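Local coordinates for protein galactokinase (Bifidobacterium longum subsp. infantis ATCC 15697 = JCM 1222 = DSM 20088, PDB 6TEQ) that probably phosphorylates galactose at the expense of ATP, as a GHMP-family sugar kinase, and binds 2-deoxy-2-fluoro-galactose, at residues Thr108-Ala113 / Ser148-Leu153. Numbering follows the deposited sequence.
Sequences TGVAWA and STALAL
Val110 takes part in three of the four residue contacts, setting its CG1 methyl against Ala150 and Leu153 while its CB faces the methyl of Thr149, with Thr149 CG2 4.2 Å from Val110 CB. With CG1 anti to its own backbone N (chi1 175°), that branch lies against the backbone of Ala150, 3.6 Å from Ala150 CA, and also meets Ala150 CB at 3.7 Å. The CA atoms of Val110 and Ala150 come within 6.1 Å, consistent with the small side chain of Ala150. From the other helix, Leu153 reaches back with CD1, which sits 3.7 Å from Ala111 CB and 4.1 Å from Val110 CG1. The segments belong to helices 105-116 and 141-156 of the GHMP kinase N-terminal domain; the axes of segments 108-113 and 148-153 approach to 9.2 Å and cross at -50°. Phe125 of strand 125-131 touches both Ala111 and Leu153, joining the pair to the sheet, while Ser178 of helix 165-183 packs on Val110. No hydrogen bond links the two segments. The hydroxyl OG1 of Thr149, beside its own backbone N, is hydrogen-bonded to Met145 O one turn earlier in its helix.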
loop_
_atom_site.group_PDB
_atom_site.type_symbol
_atom_site.label_atom_id
_atom_site.label_comp_id
_atom_site.label_asym_id
_atom_site.label_seq_id
_atom_site.Cartn_x
_atom_site.Cartn_y
_atom_site.Cartn_z
ATOM N N THR A 108 -0.413 -14.562 11.410
ATOM C CA THR A 108 0.076 -15.930 11.618
ATOM C C THR A 108 0.962 -16.282 10.431
ATOM O O THR A 108 1.981 -16.972 10.573
ATOM C CB THR A 108 -1.094 -16.899 11.715
ATOM O OG1 THR A 108 -1.961 -16.400 12.731
ATOM C CG2 THR A 108 -0.639 -18.286 12.042
ATOM N N GLY A 109 0.509 -15.867 9.249
ATOM C CA GLY A 109 1.181 -16.269 7.990
ATOM C C GLY A 109 2.580 -15.675 7.900
ATOM O O GLY A 109 3.436 -16.242 7.235
ATOM N N VAL A 110 2.839 -14.599 8.607
ATOM C CA VAL A 110 4.206 -14.002 8.657
ATOM C C VAL A 110 5.173 -14.921 9.409
ATOM O O VAL A 110 6.239 -15.252 8.841
ATOM C CB VAL A 110 4.198 -12.600 9.278
ATOM C CG1 VAL A 110 5.637 -12.132 9.408
ATOM C CG2 VAL A 110 3.321 -11.652 8.425
ATOM N N ALA A 111 4.775 -15.423 10.565
ATOM C CA ALA A 111 5.589 -16.408 11.304
ATOM C C ALA A 111 5.810 -17.661 10.433
ATOM O O ALA A 111 6.951 -18.152 10.333
ATOM C CB ALA A 111 5.007 -16.655 12.648
ATOM N N TRP A 112 4.740 -18.156 9.820
ATOM C CA TRP A 112 4.798 -19.308 8.883
ATOM C C TRP A 112 5.817 -19.034 7.780
ATOM O O TRP A 112 6.658 -19.974 7.399
ATOM C CB TRP A 112 3.406 -19.562 8.361
ATOM C CG TRP A 112 3.329 -20.535 7.243
ATOM C CD1 TRP A 112 3.251 -21.888 7.385
ATOM C CD2 TRP A 112 3.239 -20.253 5.835
ATOM N NE1 TRP A 112 3.174 -22.479 6.155
ATOM C CE2 TRP A 112 3.134 -21.506 5.197
ATOM C CE3 TRP A 112 3.226 -19.088 5.042
ATOM C CZ2 TRP A 112 3.024 -21.635 3.818
ATOM C CZ3 TRP A 112 3.052 -19.218 3.685
ATOM C CH2 TRP A 112 3.018 -20.474 3.079
ATOM N N ALA A 113 5.722 -17.858 7.163
ATOM C CA ALA A 113 6.632 -17.524 6.040
ATOM C C ALA A 113 8.072 -17.471 6.530
ATOM O O ALA A 113 8.965 -17.979 5.852
ATOM C CB ALA A 113 6.234 -16.215 5.372
ATOM N N SER A 148 4.166 -4.890 10.514
ATOM C CA SER A 148 4.383 -4.652 11.982
ATOM C C SER A 148 4.686 -6.005 12.632
ATOM O O SER A 148 5.578 -6.068 13.436
ATOM C CB SER A 148 3.212 -4.021 12.652
ATOM O OG SER A 148 2.012 -4.748 12.518
ATOM N N THR A 149 3.997 -7.056 12.197
ATOM C CA THR A 149 4.205 -8.418 12.782
ATOM C C THR A 149 5.612 -8.898 12.390
ATOM O O THR A 149 6.279 -9.453 13.236
ATOM C CB THR A 149 3.155 -9.385 12.275
ATOM O OG1 THR A 149 1.833 -8.930 12.550
ATOM C CG2 THR A 149 3.306 -10.753 12.898
ATOM N N ALA A 150 6.025 -8.694 11.150
ATOM C CA ALA A 150 7.337 -9.184 10.646
ATOM C C ALA A 150 8.419 -8.459 11.423
ATOM O O ALA A 150 9.374 -9.088 11.854
ATOM C CB ALA A 150 7.474 -8.919 9.149
ATOM N N LEU A 151 8.262 -7.154 11.685
ATOM C CA LEU A 151 9.309 -6.421 12.419
ATOM C C LEU A 151 9.348 -6.913 13.864
ATOM O O LEU A 151 10.456 -7.090 14.422
ATOM C CB LEU A 151 9.043 -4.925 12.353
ATOM C CG LEU A 151 10.221 -4.045 12.729
ATOM C CD1 LEU A 151 11.377 -4.118 11.729
ATOM C CD2 LEU A 151 9.749 -2.639 12.926
ATOM N N ALA A 152 8.185 -7.094 14.468
ATOM C CA ALA A 152 8.106 -7.525 15.882
ATOM C C ALA A 152 8.749 -8.921 15.999
ATOM O O ALA A 152 9.547 -9.130 16.934
ATOM C CB ALA A 152 6.678 -7.526 16.363
ATOM N N LEU A 153 8.435 -9.865 15.112
ATOM C CA LEU A 153 8.980 -11.217 15.192
ATOM C C LEU A 153 10.493 -11.187 14.990
ATOM O O LEU A 153 11.189 -11.933 15.674
ATOM C CB LEU A 153 8.297 -12.128 14.168
ATOM C CG LEU A 153 6.862 -12.481 14.519
ATOM C CD1 LEU A 153 6.155 -13.158 13.334
ATOM C CD2 LEU A 153 6.780 -13.362 15.785
#